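Local coordinates for protein aerobactin synthase IucA (Klebsiella pneumoniae subsp. pneumoniae, PDB 5JM8) that binds ATP and magnesium and, as an NIS synthetase, probably catalyses an ATP-dependent ligation step in the assembly of the siderophore aerobactin, at residues Thr33-Ile41 and Ala49-Phe57; Tyr269-Ser280 and Glu343-Val354. All coordinates share one frame; numbering follows the deposited sequence.

Contact 1 (Thr33-Ile41 and Ala49-Phe57)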
loop_
_atom_site.group_PDB
_atom_site.type_symbol
_atom_site.label_atom_id
_atom_site.label_comp_id
_atom_site.label_asym_id
_atom_site.label_seq_id
_atom_site.Cartn_x
_atom_site.Cartn_y
_atom_site.Cartn_z
ATOM N N THR A 33 7.423 -52.024 -18.647
ATOM C CA THR A 33 6.580 -53.162 -18.988
ATOM C C THR A 33 5.869 -52.954 -20.322
ATOM O O THR A 33 5.383 -51.862 -20.616
ATOM C CB THR A 33 5.532 -53.417 -17.899
ATOM O OG1 THR A 33 4.695 -52.262 -17.755
ATOM C CG2 THR A 33 6.213 -53.716 -16.574
ATOM N N GLU A 34 5.823 -54.007 -21.131
ATOM C CA GLU A 34 5.176 -53.940 -22.435
ATOM C C GLU A 34 3.665 -53.858 -22.282
ATOM O O GLU A 34 2.950 -53.528 -23.226
ATOM C CB GLU A 34 5.554 -55.153 -23.286
ATOM N N TYR A 35 3.184 -54.160 -21.082
ATOM C CA TYR A 35 1.756 -54.117 -20.799
ATOM C C TYR A 35 1.403 -52.901 -19.953
ATOM O O TYR A 35 2.278 -52.259 -19.373
ATOM C CB TYR A 35 1.307 -55.401 -20.097
ATOM C CG TYR A 35 1.871 -55.577 -18.703
ATOM C CD1 TYR A 35 1.278 -54.960 -17.611
ATOM C CD2 TYR A 35 2.991 -56.365 -18.482
ATOM C CE1 TYR A 35 1.789 -55.119 -16.337
ATOM C CE2 TYR A 35 3.509 -56.529 -17.213
ATOM C CZ TYR A 35 2.904 -55.905 -16.144
ATOM O OH TYR A 35 3.417 -56.069 -14.878
ATOM N N GLN A 36 0.113 -52.589 -19.888
ATOM C CA GLN A 36 -0.366 -51.455 -19.113
ATOM C C GLN A 36 -1.419 -51.920 -18.098
ATOM O O GLN A 36 -1.986 -52.994 -18.286
ATOM C CB GLN A 36 -0.952 -50.383 -20.032
ATOM N N PRO A 37 -1.716 -51.128 -16.982
ATOM C CA PRO A 37 -0.977 -49.854 -16.858
ATOM C C PRO A 37 0.533 -50.049 -16.799
ATOM O O PRO A 37 1.022 -50.950 -16.119
ATOM C CB PRO A 37 -1.487 -49.255 -15.540
ATOM C CG PRO A 37 -1.949 -50.413 -14.741
ATOM C CD PRO A 37 -2.655 -51.223 -15.773
ATOM N N THR A 38 1.257 -49.198 -17.516
ATOM C CA THR A 38 2.711 -49.262 -17.565
ATOM C C THR A 38 3.345 -49.154 -16.185
ATOM O O THR A 38 2.902 -48.375 -15.343
ATOM C CB THR A 38 3.287 -48.139 -18.446
ATOM O OG1 THR A 38 2.753 -48.242 -19.771
ATOM C CG2 THR A 38 4.801 -48.231 -18.503
ATOM N N GLN A 39 4.391 -49.940 -15.966
ATOM C CA GLN A 39 5.111 -49.931 -14.699
ATOM C C GLN A 39 6.611 -49.855 -14.947
ATOM O O GLN A 39 7.121 -50.453 -15.895
ATOM C CB GLN A 39 4.780 -51.176 -13.872
ATOM C CG GLN A 39 3.346 -51.230 -13.365
ATOM C CD GLN A 39 3.102 -52.410 -12.448
ATOM O OE1 GLN A 39 3.898 -53.347 -12.400
ATOM N NE2 GLN A 39 1.997 -52.370 -11.709
ATOM N N LEU A 40 7.311 -49.111 -14.098
ATOM C CA LEU A 40 8.763 -49.022 -14.174
ATOM C C LEU A 40 9.383 -50.011 -13.195
ATOM O O LEU A 40 8.991 -50.074 -12.028
ATOM C CB LEU A 40 9.237 -47.597 -13.880
ATOM C CG LEU A 40 10.726 -47.344 -14.128
ATOM C CD1 LEU A 40 10.940 -45.964 -14.733
ATOM C CD2 LEU A 40 11.519 -47.494 -12.840
ATOM N N ILE A 41 10.352 -50.779 -13.681
ATOM C CA ILE A 41 10.935 -51.864 -12.908
ATOM C C ILE A 41 12.401 -51.597 -12.583
ATOM O O ILE A 41 13.189 -51.242 -13.461
ATOM C CB ILE A 41 10.807 -53.207 -13.663
ATOM C CG1 ILE A 41 9.328 -53.551 -13.863
ATOM C CG2 ILE A 41 11.508 -54.332 -12.901
ATOM C CD1 ILE A 41 9.079 -54.680 -14.838
ATOM N N ALA A 49 12.318 -57.853 -7.864
ATOM C CA ALA A 49 12.347 -56.514 -8.439
ATOM C C ALA A 49 11.265 -55.623 -7.840
ATOM O O ALA A 49 10.287 -56.112 -7.276
ATOM C CB ALA A 49 12.185 -56.593 -9.946
ATOM N N LEU A 50 11.452 -54.311 -7.975
ATOM C CA LEU A 50 10.477 -53.329 -7.512
ATOM C C LEU A 50 9.673 -52.801 -8.690
ATOM O O LEU A 50 10.243 -52.362 -9.684
ATOM C CB LEU A 50 11.176 -52.177 -6.788
ATOM C CG LEU A 50 11.821 -52.540 -5.447
ATOM C CD1 LEU A 50 12.744 -51.430 -4.972
ATOM C CD2 LEU A 50 10.759 -52.839 -4.395
ATOM N N HIS A 51 8.350 -52.847 -8.564
ATOM C CA HIS A 51 7.452 -52.388 -9.618
ATOM C C HIS A 51 6.731 -51.092 -9.253
ATOM O O HIS A 51 5.902 -51.073 -8.345
ATOM C CB HIS A 51 6.420 -53.468 -9.928
ATOM C CG HIS A 51 6.973 -54.643 -10.673
ATOM N ND1 HIS A 51 6.411 -55.100 -11.842
ATOM C CD2 HIS A 51 8.037 -55.444 -10.423
ATOM C CE1 HIS A 51 7.099 -56.138 -12.281
ATOM N NE2 HIS A 51 8.091 -56.369 -11.441
ATOM N N PHE A 52 7.045 -50.022 -9.979
ATOM C CA PHE A 52 6.447 -48.710 -9.741
ATOM C C PHE A 52 5.401 -48.362 -10.796
ATOM O O PHE A 52 5.712 -48.275 -11.984
ATOM C CB PHE A 52 7.530 -47.626 -9.725
ATOM C CG PHE A 52 8.537 -47.791 -8.621
ATOM C CD1 PHE A 52 8.273 -47.308 -7.351
ATOM C CD2 PHE A 52 9.745 -48.424 -8.855
ATOM C CE1 PHE A 52 9.198 -47.455 -6.333
ATOM C CE2 PHE A 52 10.673 -48.573 -7.839
ATOM C CZ PHE A 52 10.398 -48.088 -6.578
ATOM N N ARG A 53 4.164 -48.151 -10.356
ATOM C CA ARG A 53 3.108 -47.690 -11.248
ATOM C C ARG A 53 3.444 -46.289 -11.739
ATOM O O ARG A 53 3.655 -45.380 -10.937
ATOM C CB ARG A 53 1.752 -47.694 -10.539
ATOM C CG ARG A 53 1.297 -49.062 -10.068
ATOM C CD ARG A 53 0.001 -48.967 -9.279
ATOM N NE ARG A 53 -1.095 -48.449 -10.093
ATOM C CZ ARG A 53 -2.305 -48.156 -9.625
ATOM N NH1 ARG A 53 -2.586 -48.322 -8.339
ATOM N NH2 ARG A 53 -3.235 -47.690 -10.447
ATOM N N VAL A 54 3.498 -46.122 -13.057
ATOM C CA VAL A 54 3.869 -44.845 -13.658
ATOM C C VAL A 54 2.640 -44.038 -14.072
ATOM O O VAL A 54 1.884 -44.447 -14.954
ATOM C CB VAL A 54 4.769 -45.056 -14.888
ATOM C CG1 VAL A 54 5.178 -43.721 -15.489
ATOM C CG2 VAL A 54 6.002 -45.867 -14.513
ATOM N N ALA A 55 2.455 -42.888 -13.429
ATOM C CA ALA A 55 1.365 -41.980 -13.767
ATOM C C ALA A 55 1.781 -41.041 -14.896
ATOM O O ALA A 55 0.976 -40.711 -15.769
ATOM C CB ALA A 55 0.937 -41.183 -12.544
ATOM N N TYR A 56 3.041 -40.613 -14.866
ATOM C CA TYR A 56 3.609 -39.800 -15.937
ATOM C C TYR A 56 5.046 -40.201 -16.235
ATOM O O TYR A 56 5.905 -40.162 -15.355
ATOM C CB TYR A 56 3.555 -38.317 -15.576
ATOM C CG TYR A 56 4.204 -37.419 -16.606
ATOM C CD1 TYR A 56 3.595 -37.183 -17.830
ATOM C CD2 TYR A 56 5.424 -36.804 -16.352
ATOM C CE1 TYR A 56 4.182 -36.363 -18.774
ATOM C CE2 TYR A 56 6.018 -35.979 -17.292
ATOM C CZ TYR A 56 5.393 -35.763 -18.499
ATOM O OH TYR A 56 5.978 -34.950 -19.438
ATOM N N PHE A 57 5.296 -40.584 -17.484
ATOM C CA PHE A 57 6.643 -40.907 -17.933
ATOM C C PHE A 57 7.260 -39.710 -18.644
ATOM O O PHE A 57 6.675 -39.155 -19.572
ATOM C CB PHE A 57 6.633 -42.122 -18.859
ATOM C CG PHE A 57 8.001 -42.549 -19.299
ATOM C CD1 PHE A 57 8.775 -43.375 -18.499
ATOM C CD2 PHE A 57 8.521 -42.115 -20.506
ATOM C CE1 PHE A 57 10.040 -43.764 -18.899
ATOM C CE2 PHE A 57 9.785 -42.502 -20.911
ATOM C CZ PHE A 57 10.545 -43.328 -20.105
#
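With CG of Gln39 and CG of His51 each anti to its own carbonyl carbon (chi1 -68° and -73°), the two side chains rise from the same face of the hairpin and meet there. Gln39 continues extended, and its OE1 accepts a hydrogen bond from His51 ND1 at 3.1 Å. The oxygen lies in the ring plane, at its edge, while amide and ring planes stand 79° apart. With ND1 engaged there, the imidazole turns a face to Ile41, whose CG1 sits over the ring centre in a CH-pi contact, 3.8 Å from the centroid.

Beneath these groups the strands pair antiparallel. Leu40 and Phe52 form the hydrogen-bonded pair: Leu40 N to Phe52 O and Phe52 N to Leu40 O are both 2.8 Å. On the other face Leu40 CB packs on Val54 CG2 at 3.7 Å. Val54 N reaches Thr38 O at 3.3 Å, extending the backbone bonding to Thr38, one residue before strand 39-43 begins.

Arg53, whose CG lies near Gln39 NE2 as the two side chains cross, directs its guanidinium to a salt bridge with Glu66. The hairpin lies inside a five-stranded antiparallel sheet, between strands 31-32 and 64-72, with helix 82-96 packed against Leu50 and Phe52.

Contact 2 (Tyr269-Ser280 and Glu343-Val354). With ATP (adenosine-5'-triphosphate), chain I.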
loop_
_atom_site.group_PDB
_atom_site.type_symbol
_atom_site.label_atom_id
_atom_site.label_comp_id
_atom_site.label_asym_id
_atom_site.label_seq_id
_atom_site.Cartn_x
_atom_site.Cartn_y
_atom_site.Cartn_z
ATOM N N TYR A 269 16.758 -12.510 3.068
ATOM C CA TYR A 269 16.109 -11.410 2.364
ATOM C C TYR A 269 15.323 -10.518 3.324
ATOM O O TYR A 269 14.605 -11.006 4.195
ATOM C CB TYR A 269 15.185 -11.960 1.272
ATOM C CG TYR A 269 14.234 -10.944 0.674
ATOM C CD1 TYR A 269 14.699 -9.919 -0.139
ATOM C CD2 TYR A 269 12.868 -11.025 0.910
ATOM C CE1 TYR A 269 13.828 -8.994 -0.692
ATOM C CE2 TYR A 269 11.990 -10.107 0.361
ATOM C CZ TYR A 269 12.473 -9.096 -0.439
ATOM O OH TYR A 269 11.593 -8.186 -0.982
ATOM N N CYS A 270 15.489 -9.207 3.164
ATOM C CA CYS A 270 14.704 -8.215 3.892
ATOM C C CYS A 270 14.199 -7.173 2.899
ATOM O O CYS A 270 14.989 -6.459 2.282
ATOM C CB CYS A 270 15.537 -7.563 5.000
ATOM S SG CYS A 270 14.661 -6.316 5.977
ATOM N N ALA A 271 12.880 -7.097 2.749
ATOM C CA ALA A 271 12.253 -6.305 1.692
ATOM C C ALA A 271 12.648 -4.831 1.741
ATOM O O ALA A 271 12.669 -4.154 0.712
ATOM C CB ALA A 271 10.735 -6.440 1.772
ATOM N N THR A 272 12.961 -4.344 2.938
ATOM C CA THR A 272 13.295 -2.939 3.137
ATOM C C THR A 272 14.801 -2.692 3.112
ATOM O O THR A 272 15.249 -1.547 3.181
ATOM C CB THR A 272 12.734 -2.425 4.474
ATOM O OG1 THR A 272 13.257 -3.216 5.548
ATOM C CG2 THR A 272 11.217 -2.512 4.483
ATOM N N SER A 273 15.579 -3.767 3.015
ATOM C CA SER A 273 17.032 -3.658 2.991
ATOM C C SER A 273 17.560 -3.512 1.571
ATOM O O SER A 273 17.221 -4.296 0.683
ATOM C CB SER A 273 17.673 -4.875 3.653
ATOM O OG SER A 273 19.082 -4.848 3.498
ATOM N N ARG A 274 18.404 -2.507 1.377
ATOM C CA ARG A 274 19.047 -2.268 0.096
ATOM C C ARG A 274 19.947 -3.439 -0.278
ATOM O O ARG A 274 20.252 -3.653 -1.452
ATOM C CB ARG A 274 19.851 -0.970 0.160
ATOM C CG ARG A 274 20.414 -0.501 -1.165
ATOM C CD ARG A 274 20.950 0.917 -1.037
ATOM N NE ARG A 274 19.908 1.867 -0.652
ATOM C CZ ARG A 274 19.074 2.451 -1.508
ATOM N NH1 ARG A 274 19.149 2.187 -2.808
ATOM N NH2 ARG A 274 18.159 3.301 -1.061
ATOM N N ASP A 275 20.361 -4.195 0.736
ATOM C CA ASP A 275 21.247 -5.337 0.547
ATOM C C ASP A 275 20.648 -6.626 1.096
ATOM O O ASP A 275 20.000 -6.627 2.144
ATOM C CB ASP A 275 22.594 -5.082 1.227
ATOM C CG ASP A 275 23.405 -4.009 0.536
ATOM O OD1 ASP A 275 23.386 -3.955 -0.711
ATOM O OD2 ASP A 275 24.063 -3.218 1.242
ATOM N N MET A 276 20.863 -7.717 0.370
ATOM C CA MET A 276 20.680 -9.050 0.920
ATOM C C MET A 276 21.997 -9.450 1.570
ATOM O O MET A 276 23.028 -8.818 1.327
ATOM C CB MET A 276 20.285 -10.055 -0.163
ATOM C CG MET A 276 18.964 -9.766 -0.843
ATOM S SD MET A 276 18.481 -11.121 -1.921
ATOM C CE MET A 276 17.135 -10.378 -2.840
ATOM N N ILE A 277 21.971 -10.495 2.389
ATOM C CA ILE A 277 23.188 -10.968 3.030
ATOM C C ILE A 277 23.293 -12.490 2.934
ATOM O O ILE A 277 22.323 -13.214 3.163
ATOM C CB ILE A 277 23.252 -10.497 4.500
ATOM C CG1 ILE A 277 24.620 -10.812 5.108
ATOM C CG2 ILE A 277 22.117 -11.105 5.315
ATOM C CD1 ILE A 277 24.963 -9.944 6.297
ATOM N N LYS A 278 24.482 -12.953 2.556
ATOM C CA LYS A 278 24.760 -14.372 2.370
ATOM C C LYS A 278 25.851 -14.818 3.335
ATOM O O LYS A 278 27.025 -14.510 3.138
ATOM C CB LYS A 278 25.181 -14.641 0.926
ATOM C CG LYS A 278 25.558 -16.080 0.631
ATOM C CD LYS A 278 25.837 -16.269 -0.852
ATOM C CE LYS A 278 26.271 -17.687 -1.170
ATOM N NZ LYS A 278 26.429 -17.897 -2.633
ATOM N N PHE A 279 25.454 -15.547 4.374
ATOM C CA PHE A 279 26.360 -15.902 5.460
ATOM C C PHE A 279 27.129 -17.190 5.209
ATOM O O PHE A 279 26.650 -18.098 4.528
ATOM C CB PHE A 279 25.589 -16.051 6.774
ATOM C CG PHE A 279 25.052 -14.762 7.322
ATOM C CD1 PHE A 279 25.896 -13.837 7.913
ATOM C CD2 PHE A 279 23.697 -14.485 7.268
ATOM C CE1 PHE A 279 25.400 -12.657 8.425
ATOM C CE2 PHE A 279 23.196 -13.306 7.781
ATOM C CZ PHE A 279 24.046 -12.393 8.360
ATOM N N SER A 280 28.330 -17.252 5.775
ATOM C CA SER A 280 29.049 -18.507 5.917
ATOM C C SER A 280 28.335 -19.308 6.997
ATOM O O SER A 280 28.410 -18.965 8.175
ATOM C CB SER A 280 30.514 -18.259 6.288
ATOM O OG SER A 280 31.243 -19.470 6.349
ATOM N N GLU A 343 34.274 -18.882 9.178
ATOM C CA GLU A 343 32.959 -19.214 9.710
ATOM C C GLU A 343 32.165 -17.959 10.081
ATOM O O GLU A 343 30.975 -18.043 10.385
ATOM C CB GLU A 343 33.100 -20.132 10.927
ATOM C CG GLU A 343 33.749 -21.474 10.613
ATOM C CD GLU A 343 33.616 -22.474 11.748
ATOM O OE1 GLU A 343 33.430 -22.040 12.904
ATOM O OE2 GLU A 343 33.690 -23.695 11.483
ATOM N N SER A 344 32.825 -16.802 10.046
ATOM C CA SER A 344 32.183 -15.527 10.365
ATOM C C SER A 344 31.847 -14.724 9.109
ATOM O O SER A 344 31.148 -13.712 9.179
ATOM C CB SER A 344 33.085 -14.689 11.273
ATOM O OG SER A 344 34.257 -14.283 10.590
ATOM N N LEU A 345 32.348 -15.177 7.964
ATOM C CA LEU A 345 32.195 -14.446 6.710
ATOM C C LEU A 345 30.745 -14.272 6.280
ATOM O O LEU A 345 29.897 -15.126 6.533
ATOM C CB LEU A 345 32.949 -15.157 5.585
ATOM C CG LEU A 345 34.475 -15.155 5.642
ATOM C CD1 LEU A 345 35.027 -16.101 4.590
ATOM C CD2 LEU A 345 35.029 -13.757 5.444
ATOM N N PHE A 346 30.481 -13.143 5.634
ATOM C CA PHE A 346 29.252 -12.949 4.880
ATOM C C PHE A 346 29.556 -12.077 3.677
ATOM O O PHE A 346 30.574 -11.382 3.648
ATOM C CB PHE A 346 28.156 -12.315 5.741
ATOM C CG PHE A 346 28.465 -10.915 6.192
ATOM C CD1 PHE A 346 28.273 -9.836 5.344
ATOM C CD2 PHE A 346 28.931 -10.676 7.473
ATOM C CE1 PHE A 346 28.558 -8.550 5.761
ATOM C CE2 PHE A 346 29.213 -9.392 7.896
ATOM C CZ PHE A 346 29.023 -8.328 7.038
ATOM N N ALA A 347 28.673 -12.116 2.688
ATOM C CA ALA A 347 28.775 -11.240 1.532
ATOM C C ALA A 347 27.474 -10.474 1.369
ATOM O O ALA A 347 26.401 -10.979 1.700
ATOM C CB ALA A 347 29.093 -12.036 0.286
ATOM N N LEU A 348 27.575 -9.250 0.867
ATOM C CA LEU A 348 26.407 -8.403 0.673
ATOM C C LEU A 348 25.985 -8.392 -0.788
ATOM O O LEU A 348 26.777 -8.072 -1.673
ATOM C CB LEU A 348 26.694 -6.981 1.149
ATOM C CG LEU A 348 26.932 -6.823 2.652
ATOM C CD1 LEU A 348 27.372 -5.404 2.957
ATOM C CD2 LEU A 348 25.690 -7.183 3.456
ATOM N N ARG A 349 24.723 -8.737 -1.020
ATOM C CA ARG A 349 24.176 -8.877 -2.363
ATOM C C ARG A 349 23.170 -7.764 -2.647
ATOM O O ARG A 349 22.328 -7.450 -1.805
ATOM C CB ARG A 349 23.526 -10.257 -2.511
ATOM C CG ARG A 349 22.741 -10.478 -3.790
ATOM C CD ARG A 349 22.151 -11.877 -3.814
ATOM N NE ARG A 349 23.193 -12.900 -3.850
ATOM C CZ ARG A 349 23.053 -14.139 -3.392
ATOM N NH1 ARG A 349 21.909 -14.532 -2.843
ATOM N NH2 ARG A 349 24.065 -14.990 -3.475
ATOM N N GLU A 350 23.268 -7.164 -3.831
ATOM C CA GLU A 350 22.355 -6.097 -4.233
ATOM C C GLU A 350 20.908 -6.563 -4.229
ATOM O O GLU A 350 20.571 -7.558 -4.868
ATOM C CB GLU A 350 22.708 -5.580 -5.627
ATOM C CG GLU A 350 23.941 -4.706 -5.679
ATOM C CD GLU A 350 24.216 -4.176 -7.075
ATOM O OE1 GLU A 350 23.671 -4.744 -8.046
ATOM O OE2 GLU A 350 24.971 -3.189 -7.200
ATOM N N ASN A 351 20.058 -5.840 -3.506
ATOM C CA ASN A 351 18.629 -6.117 -3.520
ATOM C C ASN A 351 17.931 -5.265 -4.570
ATOM O O ASN A 351 17.383 -4.205 -4.269
ATOM C CB ASN A 351 18.009 -5.869 -2.149
ATOM C CG ASN A 351 16.540 -6.242 -2.104
ATOM O OD1 ASN A 351 16.062 -7.015 -2.935
ATOM N ND2 ASN A 351 15.816 -5.691 -1.138
ATOM N N LEU A 352 17.946 -5.745 -5.807
ATOM C CA LEU A 352 17.377 -5.005 -6.926
ATOM C C LEU A 352 15.846 -5.016 -6.902
ATOM O O LEU A 352 15.200 -4.496 -7.814
ATOM C CB LEU A 352 17.893 -5.586 -8.245
ATOM C CG LEU A 352 19.420 -5.656 -8.380
ATOM C CD1 LEU A 352 19.828 -6.438 -9.618
ATOM C CD2 LEU A 352 20.024 -4.266 -8.419
ATOM N N LEU A 353 15.275 -5.605 -5.854
ATOM C CA LEU A 353 13.828 -5.640 -5.661
ATOM C C LEU A 353 13.379 -4.732 -4.519
ATOM O O LEU A 353 12.208 -4.748 -4.133
ATOM C CB LEU A 353 13.370 -7.072 -5.382
ATOM C CG LEU A 353 13.611 -8.074 -6.509
ATOM C CD1 LEU A 353 13.317 -9.475 -6.021
ATOM C CD2 LEU A 353 12.756 -7.735 -7.714
ATOM N N VAL A 354 14.305 -3.942 -3.983
ATOM C CA VAL A 354 14.011 -3.088 -2.835
ATOM C C VAL A 354 12.954 -2.049 -3.189
ATOM O O VAL A 354 12.149 -1.656 -2.346
ATOM C CB VAL A 354 15.285 -2.372 -2.310
ATOM C CG1 VAL A 354 15.859 -1.432 -3.367
ATOM C CG2 VAL A 354 14.991 -1.619 -1.012
HETATM P PG ATP I . 22.719 -18.372 -3.066
HETATM O O1G ATP I . 22.080 -17.682 -1.888
HETATM O O2G ATP I . 21.849 -18.392 -4.299
HETATM O O3G ATP I . 24.135 -17.927 -3.342
HETATM P PB ATP I . 24.031 -20.951 -2.779
HETATM O O1B ATP I . 24.006 -21.879 -1.590
HETATM O O2B ATP I . 25.299 -20.196 -3.109
HETATM O O3B ATP I . 22.778 -19.933 -2.640
HETATM P PA ATP I . 24.153 -23.204 -4.544
HETATM O O1A ATP I . 25.551 -23.341 -3.996
HETATM O O2A ATP I . 23.916 -23.321 -6.029
HETATM O O3A ATP I . 23.559 -21.779 -4.081
HETATM O "O5'" ATP I . 23.166 -24.246 -3.822
HETATM C "C5'" ATP I . 21.795 -24.236 -4.203
HETATM C "C4'" ATP I . 20.884 -24.634 -3.051
HETATM O "O4'" ATP I . 19.540 -24.657 -3.536
HETATM C "C3'" ATP I . 21.190 -26.014 -2.489
HETATM O "O3'" ATP I . 21.299 -25.939 -1.062
HETATM C "C2'" ATP I . 20.026 -26.894 -2.906
HETATM O "O2'" ATP I . 19.597 -27.748 -1.846
HETATM C "C1'" ATP I . 18.922 -25.920 -3.280
HETATM N N9 ATP I . 18.187 -26.357 -4.489
HETATM C C8 ATP I . 16.868 -26.604 -4.518
HETATM N N7 ATP I . 16.478 -26.987 -5.760
HETATM C C5 ATP I . 17.570 -26.984 -6.544
HETATM C C6 ATP I . 17.855 -27.284 -7.961
HETATM N N6 ATP I . 16.847 -27.672 -8.778
HETATM N N1 ATP I . 19.132 -27.159 -8.389
HETATM C C2 ATP I . 20.127 -26.773 -7.566
HETATM N N3 ATP I . 19.932 -26.485 -6.267
HETATM C C4 ATP I . 18.700 -26.569 -5.703
HETATM O O HOH W 1 12.648 -5.876 -1.554
HETATM O O HOH W 2 10.594 -2.294 0.667
#
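An antiparallel strand pair in the IucA/IucC family region supplies two basic side chains to the triphosphate end of the ATP pocket. Strands 275-279 and 345-350 are joined by paired backbone bonds at Met276 with Arg349 and at Lys278 with Ala347; Lys278 N to Ala347 O, for example, measures 2.9 Å. Lys278 and Arg349 therefore emerge on the same face. Lys278 is extended throughout, CG anti to the backbone N (chi1 177°), which carries NZ out to the phosphates, where it donates to O2B of ATP at 2.6 Å; its approach to O3G is so short that its detail is doubtful. Arg349 bends at chi3 (-65°) and offers two nitrogens to the gamma-phosphate: NH2 to O3G of ATP at 2.9 Å, and NH1 to O1G of ATP, longer at 3.3 Å.

The opposite face is apolar. Ile277 CD1 lies over the Phe346 ring, 3.8 Å from its centroid, and Phe279 CD1 packs on Phe346 CB at 3.5 Å. Beyond the strand end, Asn351 turns its amide into the 270-273 turn: ND2 donates to Ser273 O at 2.7 Å, 167° at the hydrogen, and also to a water shared with Tyr269 OH and Ala271 O.

Asp447, a magnesium ligand, forms a salt bridge with Lys278, and Glu327 one with Arg349, while Ser264, Arg266 and Asn489 also bind the nucleotide. If the short approach is real, O3G is met by both basic groups and the lysine spans the beta- and gamma-phosphates. Such a concentration of positive charge would be expected to offset the negative charge of the triphosphate and, with the acidic partners, to hold both side chains in position around it.

Overall arrangement
From the N terminus, helix 14-26 leads into the five-stranded sheet, where contact 1 closes a short hairpin with seven residues between its segments. The chain then completes that sheet and passes through several helices before reaching the eight-stranded antiparallel sheet. There contact 2 closes a longer loop of 62 residues, holding both helix and strand, including helices 294-306 and 310-318. The two closures follow in series, neither nested nor crossed. Their centres lie 46 Å apart on opposite sides of the chain's centre, with nearest atoms about 30 Å apart: contact 1 joins neighbouring strands of a peripheral sheet, whereas contact 2 ties distant parts of the sequence together beside the nucleotide.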